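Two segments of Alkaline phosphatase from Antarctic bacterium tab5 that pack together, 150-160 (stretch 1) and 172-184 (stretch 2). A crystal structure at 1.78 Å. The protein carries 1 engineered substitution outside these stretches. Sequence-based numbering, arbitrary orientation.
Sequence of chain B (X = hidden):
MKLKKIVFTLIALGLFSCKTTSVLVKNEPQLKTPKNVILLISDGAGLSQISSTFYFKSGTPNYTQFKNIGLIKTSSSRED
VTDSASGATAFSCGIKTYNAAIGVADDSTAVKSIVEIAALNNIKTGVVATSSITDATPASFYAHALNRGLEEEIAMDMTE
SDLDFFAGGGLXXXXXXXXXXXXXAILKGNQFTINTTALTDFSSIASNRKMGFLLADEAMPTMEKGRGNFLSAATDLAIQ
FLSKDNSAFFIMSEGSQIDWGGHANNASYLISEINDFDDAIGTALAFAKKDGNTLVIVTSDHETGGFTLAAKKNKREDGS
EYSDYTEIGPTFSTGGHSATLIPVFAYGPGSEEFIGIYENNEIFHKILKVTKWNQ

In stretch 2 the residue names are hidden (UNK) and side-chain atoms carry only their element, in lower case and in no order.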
ATOM      1  N   LEU B 150     -18.453  25.679   6.778  1.00 19.42           N
ATOM      2  CA  LEU B 150     -18.395  27.059   7.250  1.00 24.58           C
ATOM      3  C   LEU B 150     -17.171  27.778   6.696  1.00 24.20           C
ATOM      4  O   LEU B 150     -16.327  28.245   7.455  1.00 17.90           O
ATOM      5  CB  LEU B 150     -18.377  27.096   8.782  1.00 18.88           C
ATOM      6  CG  LEU B 150     -19.573  26.395   9.430  1.00 23.19           C
ATOM      7  CD1 LEU B 150     -19.387  26.297  10.936  1.00 22.34           C
ATOM      8  CD2 LEU B 150     -20.896  27.104   9.079  1.00 24.10           C
ATOM      9  N   GLU B 151     -17.087  27.888   5.374  1.00 20.24           N
ATOM     10  CA  GLU B 151     -15.859  28.369   4.745  1.00 18.03           C
ATOM     11  C   GLU B 151     -15.588  29.861   4.919  1.00 18.36           C
ATOM     12  O   GLU B 151     -14.429  30.274   4.971  1.00 22.09           O
ATOM     13  CB  GLU B 151     -15.802  27.958   3.269  1.00 25.96           C
ATOM     14  CG  GLU B 151     -15.349  26.515   3.091  1.00 21.63           C
ATOM     15  CD  GLU B 151     -15.190  26.111   1.636  1.00 34.39           C
ATOM     16  OE1 GLU B 151     -14.047  26.158   1.124  1.00 28.46           O
ATOM     17  OE2 GLU B 151     -16.209  25.746   1.010  1.00 36.17           O
ATOM     18  N   GLU B 152     -16.636  30.671   5.012  1.00 19.61           N
ATOM     19  CA  GLU B 152     -16.428  32.086   5.329  1.00 22.83           C
ATOM     20  C   GLU B 152     -15.917  32.258   6.764  1.00 20.77           C
ATOM     21  O   GLU B 152     -15.099  33.133   7.041  1.00 21.41           O
ATOM     22  CB  GLU B 152     -17.693  32.902   5.074  1.00 24.44           C
ATOM     23  CG  GLU B 152     -18.046  32.967   3.593  1.00 37.36           C
ATOM     24  CD  GLU B 152     -19.225  33.874   3.292  1.00 46.20           C
ATOM     25  OE1 GLU B 152     -19.732  34.544   4.225  1.00 51.16           O
ATOM     26  OE2 GLU B 152     -19.637  33.914   2.113  1.00 43.73           O
ATOM     27  N   GLU B 153     -16.385  31.413   7.674  1.00 26.24           N
ATOM     28  CA  GLU B 153     -15.851  31.410   9.038  1.00 19.41           C
ATOM     29  C   GLU B 153     -14.382  30.996   9.036  1.00 18.21           C
ATOM     30  O   GLU B 153     -13.554  31.565   9.750  1.00 19.10           O
ATOM     31  CB  GLU B 153     -16.658  30.459   9.926  1.00 19.62           C
ATOM     32  CG  GLU B 153     -16.146  30.357  11.364  1.00 24.87           C
ATOM     33  CD  GLU B 153     -16.986  29.419  12.230  1.00 36.78           C
ATOM     34  OE1 GLU B 153     -18.232  29.535  12.211  1.00 48.34           O
ATOM     35  OE2 GLU B 153     -16.402  28.578  12.948  1.00 36.73           O
ATOM     36  N   ILE B 154     -14.064  29.978   8.242  1.00 17.33           N
ATOM     37  CA  ILE B 154     -12.696  29.497   8.128  1.00 15.67           C
ATOM     38  C   ILE B 154     -11.768  30.587   7.595  1.00 19.83           C
ATOM     39  O   ILE B 154     -10.656  30.769   8.097  1.00 20.30           O
ATOM     40  CB  ILE B 154     -12.632  28.226   7.252  1.00 15.29           C
ATOM     41  CG1 ILE B 154     -13.151  27.037   8.062  1.00 17.65           C
ATOM     42  CG2 ILE B 154     -11.205  27.969   6.772  1.00 18.75           C
ATOM     43  CD1 ILE B 154     -13.521  25.828   7.240  1.00 19.40           C
ATOM     44  N   ALA B 155     -12.228  31.318   6.586  1.00 17.68           N
ATOM     45  CA  ALA B 155     -11.454  32.438   6.062  1.00 19.59           C
ATOM     46  C   ALA B 155     -11.166  33.469   7.157  1.00 24.47           C
ATOM     47  O   ALA B 155     -10.039  33.946   7.297  1.00 22.00           O
ATOM     48  CB  ALA B 155     -12.182  33.089   4.902  1.00 22.64           C
ATOM     49  N   MET B 156     -12.186  33.821   7.931  1.00 22.65           N
ATOM     50  CA  MET B 156     -11.983  34.736   9.047  1.00 19.67           C
ATOM     51  C   MET B 156     -10.992  34.162  10.067  1.00 21.59           C
ATOM     52  O   MET B 156     -10.206  34.910  10.647  1.00 23.59           O
ATOM     53  CB  MET B 156     -13.309  35.067   9.737  1.00 18.12           C
ATOM     54  CG  MET B 156     -13.162  36.068  10.870  1.00 24.39           C
ATOM     55  SD  MET B 156     -12.853  37.737  10.251  1.00 36.86           S
ATOM     56  CE  MET B 156     -14.391  38.058   9.391  1.00 46.89           C
ATOM     57  N   ASP B 157     -11.039  32.846  10.291  1.00 23.31           N
ATOM     58  CA  ASP B 157     -10.090  32.185  11.195  1.00 21.77           C
ATOM     59  C   ASP B 157      -8.640  32.368  10.734  1.00 25.63           C
ATOM     60  O   ASP B 157      -7.722  32.447  11.556  1.00 22.46           O
ATOM     61  CB  ASP B 157     -10.395  30.687  11.316  1.00 19.93           C
ATOM     62  CG  ASP B 157     -11.642  30.398  12.143  1.00 32.73           C
ATOM     63  OD1 ASP B 157     -12.120  31.300  12.873  1.00 29.21           O
ATOM     64  OD2 ASP B 157     -12.142  29.253  12.068  1.00 29.05           O
ATOM     65  N   MET B 158      -8.436  32.417   9.422  1.00 21.83           N
ATOM     66  CA  MET B 158      -7.098  32.633   8.877  1.00 27.77           C
ATOM     67  C   MET B 158      -6.482  33.899   9.464  1.00 32.59           C
ATOM     68  O   MET B 158      -5.300  33.931   9.807  1.00 35.44           O
ATOM     69  CB  MET B 158      -7.140  32.722   7.344  1.00 28.34           C
ATOM     70  CG  MET B 158      -5.807  33.112   6.691  1.00 26.37           C
ATOM     71  SD  MET B 158      -4.583  31.793   6.796  1.00 32.91           S
ATOM     72  CE  MET B 158      -5.125  30.734   5.456  1.00 30.90           C
ATOM     73  N   THR B 159      -7.296  34.940   9.593  1.00 32.00           N
ATOM     74  CA  THR B 159      -6.812  36.223  10.081  1.00 39.52           C
ATOM     75  C   THR B 159      -6.396  36.168  11.550  1.00 38.71           C
ATOM     76  O   THR B 159      -5.728  37.078  12.041  1.00 44.65           O
ATOM     77  CB  THR B 159      -7.866  37.346   9.883  1.00 28.35           C
ATOM     78  OG1 THR B 159      -8.855  37.274  10.921  1.00 27.99           O
ATOM     79  CG2 THR B 159      -8.531  37.211   8.514  1.00 29.13           C
ATOM     80  N   GLU B 160      -6.795  35.108  12.248  1.00 35.47           N
ATOM     81  CA  GLU B 160      -6.479  34.965  13.669  1.00 37.66           C
ATOM     82  C   GLU B 160      -5.457  33.847  13.892  1.00 32.74           C
ATOM     83  O   GLU B 160      -5.103  33.524  15.026  1.00 29.65           O
ATOM     84  CB  GLU B 160      -7.744  34.651  14.469  1.00 49.78           C
ATOM     85  CG  GLU B 160      -8.916  35.597  14.224  1.00 67.50           C
ATOM     86  CD  GLU B 160     -10.265  34.937  14.490  1.00 80.04           C
ATOM     87  OE1 GLU B 160     -10.281  33.756  14.906  1.00 85.77           O
ATOM     88  OE2 GLU B 160     -11.311  35.591  14.277  1.00 81.42           O
ATOM     89  N   UNK B 172     -12.767  34.252  -3.245  1.00 27.22           N
ATOM     90  CA  UNK B 172     -14.181  34.489  -2.989  1.00 28.26           C
ATOM     91  C   UNK B 172     -14.528  34.535  -1.501  1.00 31.39           C
ATOM     92  O   UNK B 172     -15.349  35.347  -1.073  1.00 30.86           O
ATOM     93  o   UNK B 172     -14.960  34.812  -5.637  1.00 31.50           O
ATOM     94  n   UNK B 172     -15.861  32.763  -5.866  1.00 30.94           N
ATOM     95  c   UNK B 172     -15.284  33.727  -5.151  1.00 32.50           C
ATOM     96  c   UNK B 172     -15.044  33.425  -3.681  1.00 29.08           C
ATOM     97  N   UNK B 173     -13.912  33.659  -0.714  1.00 24.85           N
ATOM     98  CA  UNK B 173     -14.248  33.554   0.712  1.00 23.10           C
ATOM     99  C   UNK B 173     -13.701  34.718   1.541  1.00 25.12           C
ATOM    100  O   UNK B 173     -14.063  34.893   2.711  1.00 26.95           O
ATOM    101  o   UNK B 173     -16.223  28.101  -1.837  1.00 34.20           O
ATOM    102  c   UNK B 173     -14.331  29.476  -1.362  1.00 29.76           C
ATOM    103  c   UNK B 173     -15.627  29.087  -1.087  1.00 30.21           C
ATOM    104  c   UNK B 173     -14.429  31.079   0.446  1.00 26.65           C
ATOM    105  c   UNK B 173     -13.740  30.472  -0.599  1.00 25.61           C
ATOM    106  c   UNK B 173     -16.333  29.681  -0.064  1.00 31.19           C
ATOM    107  c   UNK B 173     -13.803  32.191   1.251  1.00 20.54           C
ATOM    108  c   UNK B 173     -15.739  30.677   0.688  1.00 27.84           C
ATOM    109  N   UNK B 174     -12.855  35.526   0.916  1.00 25.89           N
ATOM    110  CA  UNK B 174     -12.291  36.708   1.561  1.00 27.96           C
ATOM    111  C   UNK B 174     -12.883  38.035   1.059  1.00 31.40           C
ATOM    112  O   UNK B 174     -12.942  39.016   1.805  1.00 31.67           O
ATOM    113  c   UNK B 174      -9.947  34.363   1.523  1.00 25.52           C
ATOM    114  c   UNK B 174      -9.516  35.824   3.354  1.00 25.34           C
ATOM    115  c   UNK B 174     -10.062  35.617   2.098  1.00 28.81           C
ATOM    116  c   UNK B 174      -9.296  33.333   2.186  1.00 27.20           C
ATOM    117  c   UNK B 174      -8.751  33.554   3.435  1.00 24.39           C
ATOM    118  c   UNK B 174     -10.770  36.726   1.379  1.00 25.00           C
ATOM    119  c   UNK B 174      -8.863  34.800   4.022  1.00 26.35           C
ATOM    120  N   UNK B 175     -13.314  38.075  -0.197  1.00 31.80           N
ATOM    121  CA  UNK B 175     -13.705  39.343  -0.808  1.00 31.35           C
ATOM    122  C   UNK B 175     -15.095  39.366  -1.437  1.00 37.40           C
ATOM    123  O   UNK B 175     -15.546  40.414  -1.898  1.00 33.54           O
ATOM    124  c   UNK B 175     -11.285  39.707  -1.369  1.00 43.35           C
ATOM    125  c   UNK B 175     -12.708  39.769  -1.893  1.00 36.74           C
ATOM    126  o   UNK B 175     -12.847  38.905  -3.026  1.00 39.27           O
ATOM    127  N   UNK B 176     -15.761  38.221  -1.484  1.00 34.66           N
ATOM    128  CA  UNK B 176     -17.109  38.158  -2.039  1.00 41.22           C
ATOM    129  C   UNK B 176     -17.966  37.244  -1.183  1.00 36.72           C
ATOM    130  O   UNK B 176     -18.428  36.194  -1.635  1.00 41.03           O
ATOM    131  n   UNK B 176     -15.251  38.583  -8.102  1.00 78.67           N
ATOM    132  c   UNK B 176     -16.266  38.617  -4.402  1.00 66.42           C
ATOM    133  c   UNK B 176     -15.285  38.999  -6.671  1.00 76.92           C
ATOM    134  c   UNK B 176     -17.073  37.690  -3.497  1.00 52.59           C
ATOM    135  c   UNK B 176     -16.221  38.131  -5.840  1.00 74.36           C
ATOM    136  N   UNK B 177     -18.164  37.664   0.063  1.00 36.76           N
ATOM    137  CA  UNK B 177     -18.814  36.846   1.080  1.00 41.27           C
ATOM    138  C   UNK B 177     -20.291  37.198   1.207  1.00 50.05           C
ATOM    139  O   UNK B 177     -20.710  38.301   0.850  1.00 51.31           O
ATOM    140  c   UNK B 177     -18.124  37.054   2.429  1.00 37.83           C
ATOM    141  c   UNK B 177     -16.197  36.250   5.673  1.00 29.42           C
ATOM    142  c   UNK B 177     -16.622  36.772   2.424  1.00 35.73           C
ATOM    143  n   UNK B 177     -15.253  35.377   5.330  1.00 28.66           N
ATOM    144  c   UNK B 177     -15.903  37.501   3.559  1.00 31.33           C
ATOM    145  n   UNK B 177     -16.824  36.117   6.833  1.00 29.72           N
ATOM    146  n   UNK B 177     -16.521  37.254   4.859  1.00 34.40           N
ATOM    147  N   UNK B 178     -21.076  36.260   1.723  1.00 47.06           N
ATOM    148  CA  UNK B 178     -22.499  36.492   1.931  1.00 49.91           C
ATOM    149  C   UNK B 178     -22.719  37.564   2.995  1.00 54.07           C
ATOM    150  O   UNK B 178     -23.729  38.264   2.973  1.00 64.33           O
ATOM    151  c   UNK B 178     -23.211  35.196   2.327  1.00 54.82           C
ATOM    152  n   UNK B 178     -24.342  34.591  -2.182  1.00 86.43           N
ATOM    153  c   UNK B 178     -23.975  33.988   0.222  1.00 72.54           C
ATOM    154  c   UNK B 178     -23.494  34.808  -0.971  1.00 81.87           C
ATOM    155  c   UNK B 178     -22.982  34.021   1.379  1.00 62.46           C
ATOM    156  N   UNK B 179     -21.775  37.696   3.923  1.00 49.94           N
ATOM    157  CA  UNK B 179     -21.886  38.706   4.981  1.00 47.24           C
ATOM    158  C   UNK B 179     -21.257  40.032   4.561  1.00 49.59           C
ATOM    159  O   UNK B 179     -21.137  40.953   5.366  1.00 53.72           O
ATOM    160  o   UNK B 179     -19.185  38.283   5.075  1.00 43.99           O
ATOM    161  c   UNK B 179     -19.737  38.032   6.167  1.00 46.21           C
ATOM    162  o   UNK B 179     -19.102  37.637   7.172  1.00 45.50           O
ATOM    163  c   UNK B 179     -21.246  38.214   6.283  1.00 47.35           C
ATOM    164  N   UNK B 180     -20.831  40.100   3.304  1.00 51.75           N
ATOM    165  CA  UNK B 180     -20.325  41.332   2.699  1.00 58.62           C
ATOM    166  C   UNK B 180     -19.073  41.927   3.362  1.00 45.39           C
ATOM    167  O   UNK B 180     -18.596  42.976   2.941  1.00 47.54           O
ATOM    168  c   UNK B 180     -22.156  44.620   1.660  1.00 98.01           C
ATOM    169  c   UNK B 180     -21.273  43.381   1.486  1.00 83.73           C
ATOM    170  c   UNK B 180     -23.644  44.276   1.742  1.00103.25           C
ATOM    171  c   UNK B 180     -21.436  42.386   2.628  1.00 69.71           C
ATOM    172  n   UNK B 180     -24.081  43.896   3.119  1.00103.03           N
ATOM    173  N   UNK B 181     -18.540  41.265   4.385  1.00 36.25           N
ATOM    174  CA  UNK B 181     -17.328  41.742   5.052  1.00 38.35           C
ATOM    175  C   UNK B 181     -16.096  41.612   4.155  1.00 46.74           C
ATOM    176  O   UNK B 181     -15.978  40.648   3.392  1.00 49.94           O
ATOM    177  n   UNK B 181     -18.063  40.008  11.097  1.00 57.37           N
ATOM    178  c   UNK B 181     -17.642  40.405   8.679  1.00 54.73           C
ATOM    179  c   UNK B 181     -18.043  41.210   7.454  1.00 47.60           C
ATOM    180  c   UNK B 181     -17.073  40.949   6.331  1.00 44.31           C
ATOM    181  c   UNK B 181     -18.519  40.735   9.879  1.00 60.19           C
ATOM    182  N   UNK B 182     -15.175  42.571   4.257  1.00 41.93           N
ATOM    183  CA  UNK B 182     -13.904  42.494   3.533  1.00 40.21           C
ATOM    184  C   UNK B 182     -12.828  41.900   4.425  1.00 34.76           C
ATOM    185  O   UNK B 182     -12.185  42.614   5.193  1.00 34.56           O
ATOM    186  c   UNK B 182     -12.069  43.827   2.375  1.00 54.07           C
ATOM    187  o   UNK B 182     -11.500  42.719   2.242  1.00 47.90           O
ATOM    188  c   UNK B 182     -13.449  43.871   3.037  1.00 46.90           C
ATOM    189  o   UNK B 182     -11.554  44.899   1.986  1.00 56.58           O
ATOM    190  N   UNK B 183     -12.625  40.592   4.316  1.00 33.17           N
ATOM    191  CA  UNK B 183     -11.692  39.898   5.194  1.00 26.89           C
ATOM    192  C   UNK B 183     -10.253  40.051   4.710  1.00 32.01           C
ATOM    193  O   UNK B 183      -9.305  39.929   5.487  1.00 31.96           O
ATOM    194  c   UNK B 183     -12.059  38.409   5.326  1.00 31.74           C
ATOM    195  c   UNK B 183     -13.476  38.273   5.859  1.00 37.89           C
ATOM    196  c   UNK B 183     -11.082  37.705   6.235  1.00 25.52           C
ATOM    197  N   UNK B 184     -10.099  40.330   3.421  1.00 34.93           N
ATOM    198  CA  UNK B 184      -8.794  40.602   2.853  1.00 34.40           C
ATOM    199  C   UNK B 184      -8.134  41.735   3.633  1.00 37.71           C
ATOM    200  O   UNK B 184      -6.965  41.645   4.015  1.00 34.50           O
ATOM    201  c   UNK B 184      -7.721  41.360  -0.748  1.00 46.16           C
ATOM    202  c   UNK B 184      -8.944  41.014   1.388  1.00 39.82           C
ATOM    203  c   UNK B 184      -6.645  40.051   1.083  1.00 49.59           C
ATOM    204  c   UNK B 184      -7.954  40.400   0.400  1.00 46.20           C
TER

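Position 172 has four side-chain atoms: two carbons, the second carrying one oxygen and one nitrogen. They stay clear of stretch 1, the nitrogen being hydrogen-bonded elsewhere in the structure. This is Asn172.

Position 173 carries one carbon and a six-carbon ring bearing an oxygen. Its CA lies 5.3 Å from the CA of Glu152, and the ring spreads along the start of the stretch 1 helix, with Glu151 over one face and Glu152 at the edge. A phenol ring means Tyr173; its OH is 3.7 Å from OE2 of Glu151 and is hydrogen-bonded elsewhere in the structure.

At 174, a carbon leads to a bare six-carbon ring. CB of Ala155 stands 3.8 Å from the ring centroid, only 13° off the normal, while Met158 meets the edge. With no heteroatom, it is Phe174, and the methyl over its face is a CH-pi contact.

Position 175, one carbon bearing an oxygen and a carbon, is out of reach of stretch 1: Thr175. Position 176, four carbons in a row ending in nitrogen, points away into the open just as the short helix ends: Lys176.

Position 177 shows three carbons, a nitrogen, then a carbon carrying two more nitrogens, lodged between Met156 and Glu152. This guanidinium identifies Arg177. Its NH1 donates to O of Glu152 at 2.8 Å and to O of Tyr173 at 2.9 Å, so one nitrogen ties the two backbones together. CE of Met156 covers one face of the group, CB of Glu152 the opposite face.

Position 178 again has four carbons ending in nitrogen, poorly ordered, and the end leads away from stretch 1: Lys178. The useful atom is its backbone N, which donates to OE2 of Glu152 at 2.8 Å.

At 179, two carbons end in two oxygens: Asp179. This carboxylate grips the arginine, OD1 accepting from NE of Arg177 at 2.9 Å and OD2 from NH2 of Arg177 at 2.8 Å in a salt bridge.

Position 180, another four-carbon chain with a terminal nitrogen, points away and closes a type I turn begun at Arg177: Lys180. Position 181 has the same make-up, extended, and its carbons brush the end of Met156: Lys181. Position 182, two carbons and two oxygens, turns away and caps the following helix: Asp182.

Position 183 has three carbons, branched at the first, directed at Met156 and Thr159. It is Val183, with CG1 3.5 Å from CG2 of Thr159 and CG2 3.7 Å from CE of Met156. Position 184, four carbons forked at the second, points away: Leu184.

The contact, burying 623 Å² in all, works by combining a small residue with a braced cation. Ala155 lets its methyl sit over the phenylalanine ring, with valine packing farther along the helix. Beside this apolar patch, aspartate orients the arginine while its NH1 reaches a helix carbonyl. Glu152 serves twice, through its backbone oxygen and its carboxylate.

Stretch 2, residues 172-184: NYFTKRKDKKDVL
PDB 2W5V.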